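Local coordinates for LysM domain protein (Mycobacterium smegmatis, PDB 4OKC) that probably binds mannose-type sugars as a two-chain lectin related to the monocot mannose-binding lectins of the beta-prism II fold, at residues A[8-13]-A[55-60]; A[51-56]-A[64-69]. All coordinates share one frame; numbering follows the deposited sequence.

Contact 1: A[8-13]-A[55-60]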
loop_
_atom_site.group_PDB
_atom_site.type_symbol
_atom_site.label_atom_id
_atom_site.label_comp_id
_atom_site.label_asym_id
_atom_site.label_seq_id
_atom_site.Cartn_x
_atom_site.Cartn_y
_atom_site.Cartn_z
ATOM N N GLY A 8 15.998 -7.586 1.553
ATOM C CA GLY A 8 15.010 -7.667 0.485
ATOM C C GLY A 8 14.165 -8.950 0.435
ATOM O O GLY A 8 13.373 -9.141 -0.487
ATOM N N GLN A 9 14.287 -9.854 1.389
ATOM C CA GLN A 9 13.307 -10.935 1.419
ATOM C C GLN A 9 12.210 -10.553 2.381
ATOM O O GLN A 9 12.434 -9.707 3.257
ATOM C CB GLN A 9 13.945 -12.241 1.873
ATOM C CG GLN A 9 14.958 -12.759 0.890
ATOM C CD GLN A 9 15.582 -14.056 1.372
ATOM O OE1 GLN A 9 15.512 -14.382 2.569
ATOM N NE2 GLN A 9 16.203 -14.798 0.439
ATOM N N LYS A 10 11.044 -11.172 2.241
ATOM C CA LYS A 10 9.908 -10.840 3.089
ATOM C C LYS A 10 8.982 -12.004 3.380
ATOM O O LYS A 10 8.888 -12.954 2.620
ATOM C CB LYS A 10 9.089 -9.679 2.469
ATOM C CG LYS A 10 8.369 -10.102 1.246
ATOM C CD LYS A 10 8.053 -8.936 0.341
ATOM C CE LYS A 10 7.752 -9.492 -1.043
ATOM N NZ LYS A 10 7.201 -10.896 -0.916
ATOM N N LEU A 11 8.299 -11.896 4.509
ATOM C CA LEU A 11 7.240 -12.826 4.862
ATOM C C LEU A 11 5.882 -12.189 4.509
ATOM O O LEU A 11 5.628 -11.006 4.788
ATOM C CB LEU A 11 7.226 -13.094 6.352
ATOM C CG LEU A 11 8.223 -14.012 6.992
ATOM C CD1 LEU A 11 8.083 -13.750 8.512
ATOM C CD2 LEU A 11 7.841 -15.408 6.539
ATOM N N GLU A 12 5.004 -13.016 3.965
ATOM C CA GLU A 12 3.676 -12.564 3.645
ATOM C C GLU A 12 2.679 -13.398 4.441
ATOM O O GLU A 12 3.068 -14.429 5.048
ATOM C CB GLU A 12 3.445 -12.702 2.149
ATOM C CG GLU A 12 4.402 -11.870 1.379
ATOM C CD GLU A 12 4.103 -11.833 -0.083
ATOM O OE1 GLU A 12 3.018 -11.301 -0.429
ATOM O OE2 GLU A 12 4.976 -12.300 -0.865
ATOM N N ARG A 13 1.422 -12.953 4.424
ATOM C CA ARG A 13 0.343 -13.663 5.104
ATOM C C ARG A 13 0.409 -15.156 4.893
ATOM O O ARG A 13 0.503 -15.610 3.771
ATOM C CB ARG A 13 -1.039 -13.137 4.688
ATOM C CG ARG A 13 -1.489 -11.988 5.508
ATOM C CD ARG A 13 -2.248 -10.999 4.613
ATOM N NE ARG A 13 -1.475 -10.650 3.415
ATOM C CZ ARG A 13 -1.908 -9.818 2.476
ATOM N NH1 ARG A 13 -1.168 -9.552 1.408
ATOM N NH2 ARG A 13 -3.109 -9.268 2.605
ATOM N N ARG A 55 3.115 -7.517 4.607
ATOM C CA ARG A 55 4.464 -8.033 4.573
ATOM C C ARG A 55 5.329 -7.591 5.764
ATOM O O ARG A 55 5.191 -6.504 6.311
ATOM C CB ARG A 55 5.144 -7.710 3.243
ATOM C CG ARG A 55 5.512 -6.211 3.051
ATOM C CD ARG A 55 6.397 -6.017 1.810
ATOM N NE ARG A 55 6.888 -4.632 1.655
ATOM C CZ ARG A 55 6.098 -3.583 1.415
ATOM N NH1 ARG A 55 4.780 -3.761 1.360
ATOM N NH2 ARG A 55 6.599 -2.360 1.278
ATOM N N ALA A 56 6.223 -8.486 6.136
ATOM C CA ALA A 56 7.207 -8.247 7.135
ATOM C C ALA A 56 8.492 -8.488 6.364
ATOM O O ALA A 56 8.798 -9.624 5.976
ATOM C CB ALA A 56 7.044 -9.259 8.272
ATOM N N GLU A 57 9.219 -7.407 6.104
ATOM C CA GLU A 57 10.320 -7.474 5.190
ATOM C C GLU A 57 11.635 -6.984 5.748
ATOM O O GLU A 57 11.709 -5.887 6.360
ATOM C CB GLU A 57 9.968 -6.727 3.920
ATOM C CG GLU A 57 11.181 -6.279 3.093
ATOM C CD GLU A 57 10.859 -6.106 1.615
ATOM O OE1 GLU A 57 9.677 -5.771 1.299
ATOM O OE2 GLU A 57 11.798 -6.306 0.785
ATOM N N VAL A 58 12.679 -7.803 5.533
ATOM C CA VAL A 58 14.012 -7.398 5.897
ATOM C C VAL A 58 14.390 -6.561 4.711
ATOM O O VAL A 58 14.569 -7.094 3.614
ATOM C CB VAL A 58 15.016 -8.584 6.058
ATOM C CG1 VAL A 58 16.355 -8.077 6.650
ATOM C CG2 VAL A 58 14.437 -9.706 6.904
ATOM N N GLN A 59 14.462 -5.247 4.945
ATOM C CA GLN A 59 14.753 -4.236 3.909
ATOM C C GLN A 59 16.214 -4.202 3.511
ATOM O O GLN A 59 17.044 -4.783 4.166
ATOM C CB GLN A 59 14.269 -2.857 4.351
ATOM C CG GLN A 59 12.777 -2.601 4.066
ATOM C CD GLN A 59 12.260 -1.301 4.717
ATOM O OE1 GLN A 59 12.962 -0.296 4.798
ATOM N NE2 GLN A 59 11.022 -1.335 5.181
ATOM N N THR A 60 16.525 -3.555 2.405
ATOM C CA THR A 60 17.895 -3.562 1.910
ATOM C C THR A 60 18.745 -2.412 2.513
ATOM O O THR A 60 19.919 -2.274 2.219
ATOM C CB THR A 60 17.911 -3.525 0.349
ATOM O OG1 THR A 60 19.261 -3.515 -0.109
ATOM C CG2 THR A 60 17.188 -2.284 -0.183
#
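Lys10 and Glu57 face each other as a non-hydrogen-bonded pair where strand 9-12 runs antiparallel to strand 53-58, which lies between 9-12 and 64-75 in the sheet. Their CB atoms lie only 3.4 Å apart. Lys10 CG is folded back between its own N and carbonyl carbon (chi1 70°), which carries the aliphatic chain obliquely over the sheet until CD rests 3.7 Å from Arg55 CD. The ammonium then bends away to the neighbour on its own strand: NZ is 2.6 Å from Glu12 OE2, a salt bridge approached from above the carboxylate plane. Arg55 NE does the same within its strand, reaching Glu57 OE1 at 3.0 Å through a weak, bent bond, while Arg55 NH1 is claimed by Glu70 of the second subunit. This charged face fronts one of the sheets of a beta-prism II lectin domain; on the reverse face Leu11, Ala56 and Val58 turn toward the interior. There Leu11 and Ala56 are joined by two bonds, Leu11 N to Ala56 O at 2.8 Å (168° at the hydrogen) and Ala56 N to Leu11 O at 2.9 Å. Their CB atoms stay 4.3 Å apart, and both side chains reach Leu34 of the next sheet, with Leu5 lying against Leu11 and Val58. Further along, Val58 N donates to Gln9 O at 3.0 Å, and Gly8 N meets Val58 O in a weak bond.

Contact 2: A[51-56]-A[64-69]; sequences QDVVRA and FVLYTA
Arg55 lays its guanidinium over one face of the Tyr67 ring, the two planes only 18° from parallel. NH2 sits 3.1 Å from Tyr67 CD2, near the rim of the ring rather than its centre, and Arg55 CZ is equally close to the same atom. Val65 CG1 comes over the opposite face, so the phenol is held between an arginine and a valine. The Arg55 chain runs extended from CG to NE across toward Tyr67, its far end anchored by the salt bridge to the second subunit. The backbones beneath are bonded by Tyr67 N to Arg55 O at 2.9 Å and by Val54 N to Tyr67 O at 2.8 Å, nearly straight at 171°. Between Val53 and Arg55 the register slips by one residue, a beta bulge at Val54, whose CG1 leans on Tyr67 CB.

The buried apolar part lies on the other side of the sheet. Ala56 CB is 3.6 Å from Phe64 CZ and 4.0 Å from Leu66 CD1, and Leu66 CD2 in turn meets Val53 CG1 at 3.7 Å. Phe64 has CG anti to its backbone N (chi1 174°), which brings CE1 and CZ of the ring up alongside Ala56; Leu34 closes on all three of Ala56, Phe64 and Leu66. Both packed sides contrast with exposed Asp52, whose OD2 lies 3.4 Å from Ala69 CB; Ala69 N bonds to Asp52 O, an oxygen less surely placed. Nearby, Val73 of the second subunit lies against Gln51 and Thr68.

Val65, Leu66 and Tyr67 also pair antiparallel with a strand of the second subunit. Val65 and Tyr67 occupy the last two named positions of the Gln-x-Asp-x-Asn-x-Val-x-Tyr sequence of beta-prism II lectins, consistent with a mannose site here.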
loop_
_atom_site.group_PDB
_atom_site.type_symbol
_atom_site.label_atom_id
_atom_site.label_comp_id
_atom_site.label_asym_id
_atom_site.label_seq_id
_atom_site.Cartn_x
_atom_site.Cartn_y
_atom_site.Cartn_z
ATOM N N GLN A 51 -4.756 -5.500 12.362
ATOM C CA GLN A 51 -4.342 -4.584 11.308
ATOM C C GLN A 51 -4.177 -5.359 9.998
ATOM O O GLN A 51 -4.028 -6.594 9.987
ATOM C CB GLN A 51 -3.068 -3.832 11.692
ATOM C CG GLN A 51 -3.191 -3.198 13.040
ATOM C CD GLN A 51 -2.096 -2.218 13.311
ATOM O OE1 GLN A 51 -1.713 -2.034 14.467
ATOM N NE2 GLN A 51 -1.600 -1.564 12.269
ATOM N N ASP A 52 -4.230 -4.655 8.883
ATOM C CA ASP A 52 -4.026 -5.362 7.634
ATOM C C ASP A 52 -2.575 -5.156 7.328
ATOM O O ASP A 52 -2.171 -4.029 6.926
ATOM C CB ASP A 52 -4.903 -4.752 6.542
ATOM C CG ASP A 52 -5.081 -5.665 5.363
ATOM O OD1 ASP A 52 -4.779 -6.873 5.459
ATOM O OD2 ASP A 52 -5.551 -5.160 4.331
ATOM N N VAL A 53 -1.761 -6.163 7.682
ATOM C CA VAL A 53 -0.327 -6.126 7.422
ATOM C C VAL A 53 -0.223 -7.060 6.244
ATOM O O VAL A 53 -0.950 -8.052 6.208
ATOM C CB VAL A 53 0.497 -6.610 8.646
ATOM C CG1 VAL A 53 1.921 -6.848 8.269
ATOM C CG2 VAL A 53 0.416 -5.614 9.731
ATOM N N VAL A 54 0.605 -6.689 5.268
ATOM C CA VAL A 54 0.771 -7.406 4.005
ATOM C C VAL A 54 2.126 -8.107 3.948
ATOM O O VAL A 54 2.271 -9.166 3.314
ATOM C CB VAL A 54 0.625 -6.509 2.716
ATOM C CG1 VAL A 54 1.617 -5.330 2.683
ATOM C CG2 VAL A 54 0.854 -7.358 1.451
ATOM N N ARG A 55 3.115 -7.517 4.607
ATOM C CA ARG A 55 4.464 -8.033 4.573
ATOM C C ARG A 55 5.329 -7.591 5.764
ATOM O O ARG A 55 5.191 -6.504 6.311
ATOM C CB ARG A 55 5.144 -7.710 3.243
ATOM C CG ARG A 55 5.512 -6.211 3.051
ATOM C CD ARG A 55 6.397 -6.017 1.810
ATOM N NE ARG A 55 6.888 -4.632 1.655
ATOM C CZ ARG A 55 6.098 -3.583 1.415
ATOM N NH1 ARG A 55 4.780 -3.761 1.360
ATOM N NH2 ARG A 55 6.599 -2.360 1.278
ATOM N N ALA A 56 6.223 -8.486 6.136
ATOM C CA ALA A 56 7.207 -8.247 7.135
ATOM C C ALA A 56 8.492 -8.488 6.364
ATOM O O ALA A 56 8.798 -9.624 5.976
ATOM C CB ALA A 56 7.044 -9.259 8.272
ATOM N N PHE A 64 14.125 -4.143 9.215
ATOM C CA PHE A 64 13.043 -5.131 9.092
ATOM C C PHE A 64 11.743 -4.415 9.434
ATOM O O PHE A 64 11.663 -3.724 10.441
ATOM C CB PHE A 64 13.304 -6.306 10.044
ATOM C CG PHE A 64 12.182 -7.310 10.112
ATOM C CD1 PHE A 64 11.612 -7.814 8.938
ATOM C CD2 PHE A 64 11.739 -7.806 11.345
ATOM C CE1 PHE A 64 10.567 -8.734 8.967
ATOM C CE2 PHE A 64 10.687 -8.781 11.390
ATOM C CZ PHE A 64 10.101 -9.220 10.177
ATOM N N VAL A 65 10.725 -4.548 8.581
ATOM C CA VAL A 65 9.536 -3.671 8.671
ATOM C C VAL A 65 8.288 -4.425 8.282
ATOM O O VAL A 65 8.348 -5.322 7.432
ATOM C CB VAL A 65 9.653 -2.468 7.708
ATOM C CG1 VAL A 65 8.389 -1.612 7.729
ATOM C CG2 VAL A 65 10.847 -1.623 8.075
ATOM N N LEU A 66 7.180 -4.052 8.919
ATOM C CA LEU A 66 5.849 -4.511 8.562
ATOM C C LEU A 66 5.073 -3.391 7.887
ATOM O O LEU A 66 5.009 -2.259 8.366
ATOM C CB LEU A 66 5.047 -4.974 9.799
ATOM C CG LEU A 66 5.224 -6.372 10.330
ATOM C CD1 LEU A 66 6.578 -6.457 11.048
ATOM C CD2 LEU A 66 4.085 -6.670 11.281
ATOM N N TYR A 67 4.470 -3.712 6.762
ATOM C CA TYR A 67 3.680 -2.718 6.070
ATOM C C TYR A 67 2.231 -3.127 6.067
ATOM O O TYR A 67 1.905 -4.303 5.799
ATOM C CB TYR A 67 4.179 -2.575 4.643
ATOM C CG TYR A 67 5.541 -1.905 4.550
ATOM C CD1 TYR A 67 5.665 -0.528 4.652
ATOM C CD2 TYR A 67 6.701 -2.666 4.342
ATOM C CE1 TYR A 67 6.917 0.094 4.545
ATOM C CE2 TYR A 67 7.957 -2.058 4.242
ATOM C CZ TYR A 67 8.055 -0.670 4.341
ATOM O OH TYR A 67 9.290 -0.059 4.246
ATOM N N THR A 68 1.368 -2.149 6.346
ATOM C CA THR A 68 -0.068 -2.324 6.140
ATOM C C THR A 68 -0.434 -2.072 4.670
ATOM O O THR A 68 0.273 -1.329 3.997
ATOM C CB THR A 68 -0.916 -1.473 7.099
ATOM O OG1 THR A 68 -0.703 -0.074 6.851
ATOM C CG2 THR A 68 -0.575 -1.815 8.501
ATOM N N ALA A 69 -1.486 -2.727 4.180
ATOM C CA ALA A 69 -2.009 -2.545 2.824
ATOM C C ALA A 69 -2.317 -1.068 2.524
ATOM O O ALA A 69 -2.656 -0.288 3.426
ATOM C CB ALA A 69 -3.282 -3.358 2.638
#

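How the contacts relate
Contacts 1 and 2 are the two edges of one strand: 53-58 is bonded to 9-12 in contact 1 and to 64-75 in contact 2, with centres about 9 Å apart. Arg55 and Ala56 belong to both, so Ala56 carries the apolar face of the sheet from Leu11 across to Leu66. A probable hydrogen bond, Glu57 N to Val65 O at 2.6 Å, continues the pairing of contact 2 beside contact 1. Both contacts touch the second subunit. The signature sequence of the likely mannose site begins at Gln59 in contact 1 and ends at Tyr67 in contact 2, spanning the turn between the two strands.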